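Local coordinates for aminoglycoside phosphotransferase (PDB 6FUC), which probably transfers a phosphate group from ATP to the aminoglycoside antibiotic streptomycin, a modification associated with antibiotic resistance, at residues T9-D14 / A18-V23; A55-V60 / A83-S88. All coordinates share one frame; numbering follows the deposited sequence.

Interaction 1 of 2, residues T9-D14 / A18-V23; sequences TLLRAD and AGWEPV
L11 sets CB and CD1 over one face of the W20 indole, the two side chains crossing at about a right angle. Its CB sits above the five-membered ring, 3.7 Å from the centroid of that ring and only 17° off the normal, so a CH-pi contact forms with the electron-rich pyrrole part of the indole. The nearest side-chain atoms are L11 CB and W20 CD1, 3.6 Å apart. Further along the same face, L11 CD1 stands offset toward the rim, 3.9 Å from W20 CD2, where the two rings fuse. One methylene and one methyl thus span the indole from the pyrrole side to the fusion bond, while the branch at CG gives the leucine a second methyl, CD2, which packs against L86. The first torsion of L11 (chi1 -59°) sets CG opposite the carbonyl carbon and sends the side chain off the helix to meet the ring. W20 makes the matching choice, and its second torsion of 112° turns the indole broadside to the leucine. Leucine suits the helical position because it is bulky, branched and wholly apolar; tryptophan supplies a broad face that takes both a methylene and a methyl of the leucine. Helix 4-12 is also tied to the sheet by R77, which makes a hydrogen bond with L10 O. The L11-W20 pair sits against one face of the five-stranded antiparallel sheet: F33 of strand 31-34, A42 of strand 40-45 and L86 of strand 82-88 all touch both L11 and W20, so the N-terminal helix is packed on the sheet whose edge strand, 21-22, follows after a short loop.

Interaction 2 of 2, residues A55-V60 / A83-S88; sequences AERDRV and AGLLTS
The guanidinium of R57, whose aliphatic stem packs on L85, lies side-on to the neighbouring D58: both NE and NH2 point in plane to the one oxygen OD1. R57 NH2 meets the syn lone pair of D58 OD1 at 2.8 Å, as part of a salt bridge, whereas R57 NE, 3.0 Å from D58 OD1, comes from above the carboxylate plane. R57 also makes a cation-pi contact with W76 of strand 73-79. The second flat group, on R59, meets A55 O edge-on through NH1 at 3.1 Å; R59 N grips that carbonyl from the opposite face of its plane. Because R57 bends at its third torsion (70°), its charged end leaves the strand and only CB and CG remain for L85. L85 divides its two methyls: CD1 lies 3.8 Å from R57 CB, and CD2 3.7 Å from R57 N, with E56 CG also beside CD2. Its forked tip suits a place between two successive residues of the helix. A looser touch joins V60 CG1 to T87 CG2 at 4.5 Å, beta-branched chains meeting through single methyls. Helix 55-60 runs roughly parallel to strand 83-88, their axes 9.6 Å apart at 21°. Chemically, the contact is apolar packing, the leucine methyls resting on side-chain carbons and helix backbone, while the charged ends of E56 and R57 have partners away from L85. E56 meets L85 mainly through CG, while OE1 makes a salt bridge with K43 of strand 40-45, consistent with the lysine–glutamate pair of kinase-like N-terminal lobes; the apolar packing probably helps hold the helix where that pair can form.

In the fold
From the N terminus, the chain turns back soon after helix 4-12, and interaction 1 closes a loop of three residues before strand 21-22 starts the sheet. The chain then lays down strands 31-34 and 40-45, enters helix 50-63 and adds strand 73-79 before strand 82-88 completes interaction 2 across 22 intervening residues. The loops are in series, neither nested nor crossed. They nevertheless meet on strand 82-88: L85 and T87 point to helix 50-63, while L86 between them packs on L11 and W20. Helices thus flank the two faces of one antiparallel sheet, ordered as in the N-terminal lobe of kinase-like folds.

Interaction 1 of 2, residues T9-D14 / A18-V23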
ATOM      1  N   THR A   9      -7.013 -16.080  19.706  1.00 15.56           N
ATOM      2  CA  THR A   9      -6.211 -16.621  20.803  1.00 15.82           C
ATOM      3  C   THR A   9      -4.912 -15.831  20.980  1.00 12.72           C
ATOM      4  O   THR A   9      -4.536 -15.481  22.078  1.00 13.92           O
ATOM      5  CB  THR A   9      -5.972 -18.104  20.618  1.00 18.37           C
ATOM      6  OG1 THR A   9      -7.255 -18.772  20.591  1.00 24.72           O
ATOM      7  CG2 THR A   9      -5.230 -18.672  21.696  1.00 20.23           C
ATOM      8  N   LEU A  10      -4.251 -15.566  19.872  1.00 11.21           N
ATOM      9  CA  LEU A  10      -3.052 -14.760  19.918  1.00 10.55           C
ATOM     10  C   LEU A  10      -3.355 -13.395  20.495  1.00 10.14           C
ATOM     11  O   LEU A  10      -2.578 -12.868  21.295  1.00 10.29           O
ATOM     12  CB  LEU A  10      -2.385 -14.556  18.525  1.00 12.44           C
ATOM     13  CG  LEU A  10      -1.802 -15.802  17.875  1.00 13.22           C
ATOM     14  CD1 LEU A  10      -1.394 -15.537  16.464  1.00 18.01           C
ATOM     15  CD2 LEU A  10      -0.589 -16.234  18.687  1.00 17.12           C
ATOM     16  N   LEU A  11      -4.446 -12.751  20.010  1.00 10.01           N
ATOM     17  CA  LEU A  11      -4.726 -11.397  20.402  1.00  9.96           C
ATOM     18  C   LEU A  11      -5.176 -11.272  21.863  1.00 10.03           C
ATOM     19  O   LEU A  11      -4.905 -10.281  22.527  1.00 10.89           O
ATOM     20  CB  LEU A  11      -5.740 -10.773  19.490  1.00 11.54           C
ATOM     21  CG  LEU A  11      -5.359 -10.711  18.004  1.00 11.98           C
ATOM     22  CD1 LEU A  11      -6.437 -10.021  17.211  1.00 13.73           C
ATOM     23  CD2 LEU A  11      -3.968 -10.115  17.775  1.00 13.90           C
ATOM     24  N   ARG A  12      -5.872 -12.312  22.347  1.00  9.78           N
ATOM     25  CA  ARG A  12      -6.346 -12.358  23.681  1.00 10.62           C
ATOM     26  C   ARG A  12      -5.315 -12.787  24.682  1.00 10.48           C
ATOM     27  O   ARG A  12      -5.604 -12.760  25.900  1.00 12.43           O
ATOM     28  CB  ARG A  12      -7.605 -13.223  23.780  1.00 12.48           C
ATOM     29  CG  ARG A  12      -8.799 -12.632  23.047  1.00 14.02           C
ATOM     30  CD  ARG A  12      -9.973 -13.578  22.932  1.00 16.29           C
ATOM     31  NE  ARG A  12     -11.104 -12.904  22.257  1.00 18.50           N
ATOM     32  CZ  ARG A  12     -12.121 -13.505  21.661  1.00 20.52           C
ATOM     33  NH1 ARG A  12     -12.143 -14.834  21.529  1.00 25.01           N
ATOM     34  NH2 ARG A  12     -13.123 -12.786  21.161  1.00 22.31           N
ATOM     35  N   ALA A  13      -4.119 -13.141  24.255  1.00 10.20           N
ATOM     36  CA  ALA A  13      -3.170 -13.791  25.130  1.00 10.94           C
ATOM     37  C   ALA A  13      -2.785 -12.955  26.336  1.00 12.51           C
ATOM     38  O   ALA A  13      -2.492 -13.509  27.393  1.00 19.65           O
ATOM     39  CB  ALA A  13      -1.914 -14.243  24.409  1.00 11.23           C
ATOM     40  N   ASP A  14      -2.742 -11.631  26.213  1.00 10.72           N
ATOM     41  CA  ASP A  14      -2.387 -10.801  27.341  1.00 12.21           C
ATOM     42  C   ASP A  14      -3.516 -10.541  28.324  1.00 10.98           C
ATOM     43  O   ASP A  14      -3.299  -9.957  29.364  1.00 13.69           O
ATOM     44  CB  ASP A  14      -1.840  -9.476  26.899  1.00 14.58           C
ATOM     45  CG  ASP A  14      -2.845  -8.672  26.131  1.00 15.55           C
ATOM     46  OD1 ASP A  14      -3.071  -8.996  24.971  0.50 15.29           O
ATOM     47  OD2 ASP A  14      -3.812  -7.974  26.711  0.50 13.40           O
ATOM     48  N   ALA A  18      -9.733  -6.452  25.312  1.00 25.96           N
ATOM     49  CA  ALA A  18      -9.618  -5.359  24.359  1.00 26.61           C
ATOM     50  C   ALA A  18     -10.732  -5.323  23.357  1.00 22.73           C
ATOM     51  O   ALA A  18     -10.836  -4.305  22.629  1.00 23.14           O
ATOM     52  CB  ALA A  18      -8.275  -5.487  23.681  1.00 27.75           C
ATOM     53  N   GLY A  19     -11.594  -6.340  23.349  1.00 20.17           N
ATOM     54  CA  GLY A  19     -12.714  -6.404  22.423  1.00 23.78           C
ATOM     55  C   GLY A  19     -12.326  -6.398  21.000  1.00 18.82           C
ATOM     56  O   GLY A  19     -12.963  -5.754  20.200  1.00 22.23           O
ATOM     57  N   TRP A  20     -11.242  -7.123  20.690  1.00 20.71           N
ATOM     58  CA  TRP A  20     -10.762  -7.324  19.297  1.00 19.60           C
ATOM     59  C   TRP A  20     -11.890  -7.807  18.410  1.00 20.87           C
ATOM     60  O   TRP A  20     -12.597  -8.754  18.760  1.00 24.68           O
ATOM     61  CB  TRP A  20      -9.633  -8.345  19.294  1.00 18.51           C
ATOM     62  CG  TRP A  20      -8.383  -7.864  19.895  1.00 16.23           C
ATOM     63  CD1 TRP A  20      -7.828  -8.309  21.048  1.00 19.02           C
ATOM     64  CD2 TRP A  20      -7.454  -6.913  19.345  1.00 15.20           C
ATOM     65  NE1 TRP A  20      -6.659  -7.659  21.289  1.00 17.61           N
ATOM     66  CE2 TRP A  20      -6.393  -6.811  20.245  1.00 15.67           C
ATOM     67  CE3 TRP A  20      -7.432  -6.123  18.183  1.00 16.18           C
ATOM     68  CZ2 TRP A  20      -5.325  -5.947  20.021  1.00 16.31           C
ATOM     69  CZ3 TRP A  20      -6.371  -5.300  17.964  1.00 15.61           C
ATOM     70  CH2 TRP A  20      -5.316  -5.217  18.846  1.00 16.82           C
ATOM     71  N   GLU A  21     -12.083  -7.154  17.262  1.00 21.56           N
ATOM     72  CA  GLU A  21     -13.073  -7.576  16.296  1.00 26.94           C
ATOM     73  C   GLU A  21     -12.498  -7.481  14.938  1.00 24.09           C
ATOM     74  O   GLU A  21     -11.754  -6.571  14.686  1.00 25.60           O
ATOM     75  CB  GLU A  21     -14.287  -6.644  16.335  1.00 31.29           C
ATOM     76  N   PRO A  22     -12.833  -8.425  14.073  1.00 27.42           N
ATOM     77  CA  PRO A  22     -12.335  -8.264  12.698  1.00 28.14           C
ATOM     78  C   PRO A  22     -12.966  -7.061  12.012  1.00 29.48           C
ATOM     79  O   PRO A  22     -14.152  -6.768  12.253  1.00 40.89           O
ATOM     80  CB  PRO A  22     -12.713  -9.583  12.030  1.00 31.32           C
ATOM     81  CG  PRO A  22     -13.725 -10.206  12.887  1.00 32.27           C
ATOM     82  CD  PRO A  22     -13.581  -9.678  14.262  1.00 29.40           C
ATOM     83  N   VAL A  23     -12.190  -6.396  11.162  1.00 28.85           N
ATOM     84  CA  VAL A  23     -12.669  -5.293  10.345  1.00 34.26           C
ATOM     85  C   VAL A  23     -12.559  -5.573   8.840  1.00 37.53           C
ATOM     86  O   VAL A  23     -13.264  -4.932   8.068  1.00 49.48           O
ATOM     87  CB  VAL A  23     -12.020  -3.929  10.739  1.00 32.02           C
ATOM     88  CG1 VAL A  23     -12.549  -3.467  12.096  1.00 36.91           C
ATOM     89  CG2 VAL A  23     -10.524  -4.035  10.845  1.00 31.46           C
TER

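Interaction 2 of 2, residues A55-V60 / A83-S88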
ATOM      1  N   ALA A  55       8.133  -9.315   7.814  1.00 11.80           N
ATOM      2  CA  ALA A  55       8.605  -8.260   6.887  1.00 12.86           C
ATOM      3  C   ALA A  55       7.885  -6.923   7.087  1.00 10.43           C
ATOM      4  O   ALA A  55       8.516  -5.860   7.085  1.00 10.34           O
ATOM      5  CB  ALA A  55       8.483  -8.740   5.420  1.00 16.21           C
ATOM      6  N   GLU A  56       6.568  -7.002   7.269  1.00  9.57           N
ATOM      7  CA  GLU A  56       5.785  -5.816   7.553  1.00  8.85           C
ATOM      8  C   GLU A  56       6.161  -5.218   8.903  1.00  7.93           C
ATOM      9  O   GLU A  56       6.320  -4.000   9.016  1.00  8.29           O
ATOM     10  CB  GLU A  56       4.286  -6.149   7.462  1.00  9.55           C
ATOM     11  CG  GLU A  56       3.432  -4.947   7.769  1.00  9.53           C
ATOM     12  CD  GLU A  56       1.954  -5.127   7.437  1.00 12.67           C
ATOM     13  OE1 GLU A  56       1.633  -6.043   6.636  1.00 17.79           O
ATOM     14  OE2 GLU A  56       1.166  -4.283   7.920  1.00 13.72           O
ATOM     15  N   ARG A  57       6.270  -6.055   9.937  1.00  7.69           N
ATOM     16  CA  ARG A  57       6.691  -5.597  11.239  1.00  7.18           C
ATOM     17  C   ARG A  57       7.945  -4.767  11.131  1.00  7.16           C
ATOM     18  O   ARG A  57       8.076  -3.693  11.706  1.00  7.57           O
ATOM     19  CB  ARG A  57       6.896  -6.817  12.162  1.00  7.83           C
ATOM     20  CG  ARG A  57       7.385  -6.431  13.532  1.00  8.85           C
ATOM     21  CD  ARG A  57       8.001  -7.583  14.296  1.00 10.49           C
ATOM     22  NE  ARG A  57       9.272  -7.927  13.671  1.00 12.38           N
ATOM     23  CZ  ARG A  57      10.030  -8.894  14.050  1.00 14.42           C
ATOM     24  NH1 ARG A  57       9.537  -9.781  14.904  1.00 19.50           N
ATOM     25  NH2 ARG A  57      11.210  -9.070  13.441  1.00 16.07           N
ATOM     26  N   ASP A  58       8.943  -5.348  10.440  1.00  7.19           N
ATOM     27  CA  ASP A  58      10.229  -4.695  10.318  1.00  7.38           C
ATOM     28  C   ASP A  58      10.149  -3.345   9.596  1.00  7.03           C
ATOM     29  O   ASP A  58      10.846  -2.392   9.959  1.00  7.08           O
ATOM     30  CB  ASP A  58      11.222  -5.630   9.643  1.00  8.28           C
ATOM     31  CG  ASP A  58      11.557  -6.875  10.427  1.00  8.77           C
ATOM     32  OD1 ASP A  58      11.309  -6.932  11.670  1.00  9.87           O
ATOM     33  OD2 ASP A  58      12.115  -7.809   9.804  1.00  9.78           O
ATOM     34  N   ARG A  59       9.298  -3.280   8.575  1.00  6.84           N
ATOM     35  CA  ARG A  59       9.086  -2.025   7.842  1.00  6.90           C
ATOM     36  C   ARG A  59       8.469  -0.962   8.740  1.00  6.79           C
ATOM     37  O   ARG A  59       8.890   0.196   8.742  1.00  7.34           O
ATOM     38  CB  ARG A  59       8.242  -2.304   6.635  1.00  6.63           C
ATOM     39  CG  ARG A  59       9.067  -2.957   5.517  1.00  6.83           C
ATOM     40  CD  ARG A  59       8.190  -3.690   4.520  1.00  6.73           C
ATOM     41  NE  ARG A  59       8.906  -4.070   3.304  1.00  7.24           N
ATOM     42  CZ  ARG A  59       9.679  -5.135   3.264  1.00  9.31           C
ATOM     43  NH1 ARG A  59       9.872  -5.926   4.313  1.00 10.40           N
ATOM     44  NH2 ARG A  59      10.384  -5.372   2.149  1.00 10.79           N
ATOM     45  N   VAL A  60       7.452  -1.340   9.526  1.00  6.98           N
ATOM     46  CA  VAL A  60       6.787  -0.361  10.395  1.00  7.22           C
ATOM     47  C   VAL A  60       7.794   0.138  11.435  1.00  7.25           C
ATOM     48  O   VAL A  60       7.924   1.347  11.689  1.00  7.77           O
ATOM     49  CB  VAL A  60       5.570  -1.002  11.095  1.00  7.29           C
ATOM     50  CG1 VAL A  60       4.964  -0.051  12.111  1.00  8.57           C
ATOM     51  CG2 VAL A  60       4.515  -1.460  10.078  1.00  8.76           C
ATOM     52  N   ALA A  83       0.834 -15.868  13.148  1.00 13.13           N
ATOM     53  CA  ALA A  83       1.437 -14.705  13.829  1.00 11.40           C
ATOM     54  C   ALA A  83       0.452 -13.544  13.805  1.00 11.08           C
ATOM     55  O   ALA A  83      -0.435 -13.443  12.927  1.00 12.79           O
ATOM     56  CB  ALA A  83       2.770 -14.281  13.207  1.00 12.20           C
ATOM     57  N   GLY A  84       0.639 -12.670  14.791  1.00 10.61           N
ATOM     58  CA  GLY A  84      -0.111 -11.416  14.906  1.00 10.08           C
ATOM     59  C   GLY A  84       0.805 -10.274  15.123  1.00  9.00           C
ATOM     60  O   GLY A  84       1.721 -10.318  15.939  1.00  9.75           O
ATOM     61  N   LEU A  85       0.531  -9.198  14.374  1.00  8.67           N
ATOM     62  CA  LEU A  85       1.272  -7.953  14.443  1.00  8.07           C
ATOM     63  C   LEU A  85       0.327  -6.879  14.964  1.00  7.87           C
ATOM     64  O   LEU A  85      -0.648  -6.529  14.281  1.00  9.58           O
ATOM     65  CB  LEU A  85       1.788  -7.580  13.054  1.00  8.22           C
ATOM     66  CG  LEU A  85       2.403  -6.239  12.880  1.00  8.99           C
ATOM     67  CD1 LEU A  85       3.545  -6.009  13.834  1.00  8.71           C
ATOM     68  CD2 LEU A  85       2.834  -5.992  11.431  1.00 10.24           C
ATOM     69  N   LEU A  86       0.596  -6.380  16.166  1.00  7.75           N
ATOM     70  CA  LEU A  86      -0.271  -5.382  16.804  1.00  8.13           C
ATOM     71  C   LEU A  86       0.378  -4.018  16.621  1.00  8.36           C
ATOM     72  O   LEU A  86       1.565  -3.851  16.914  1.00  8.97           O
ATOM     73  CB  LEU A  86      -0.463  -5.693  18.292  1.00  8.09           C
ATOM     74  CG  LEU A  86      -1.325  -6.865  18.661  1.00  9.86           C
ATOM     75  CD1 LEU A  86      -0.781  -8.193  18.233  1.00 11.32           C
ATOM     76  CD2 LEU A  86      -1.580  -6.884  20.147  1.00 11.11           C
ATOM     77  N   THR A  87      -0.391  -3.021  16.111  1.00  8.84           N
ATOM     78  CA  THR A  87       0.101  -1.704  15.863  1.00  8.97           C
ATOM     79  C   THR A  87      -0.856  -0.632  16.405  1.00  8.81           C
ATOM     80  O   THR A  87      -2.042  -0.866  16.600  1.00 10.64           O
ATOM     81  CB  THR A  87       0.319  -1.480  14.339  1.00 10.18           C
ATOM     82  OG1 THR A  87      -0.907  -1.789  13.636  1.00 11.66           O
ATOM     83  CG2 THR A  87       1.487  -2.333  13.778  1.00 11.14           C
ATOM     84  N   SER A  88      -0.292   0.555  16.616  1.00  8.97           N
ATOM     85  CA  SER A  88      -1.113   1.699  17.011  1.00  9.08           C
ATOM     86  C   SER A  88      -1.948   2.176  15.791  1.00  9.44           C
ATOM     87  O   SER A  88      -1.484   2.233  14.661  1.00 10.35           O
ATOM     88  CB  SER A  88      -0.257   2.794  17.580  1.00  9.84           C
ATOM     89  OG  SER A  88       0.703   3.224  16.634  1.00 10.35           O
TER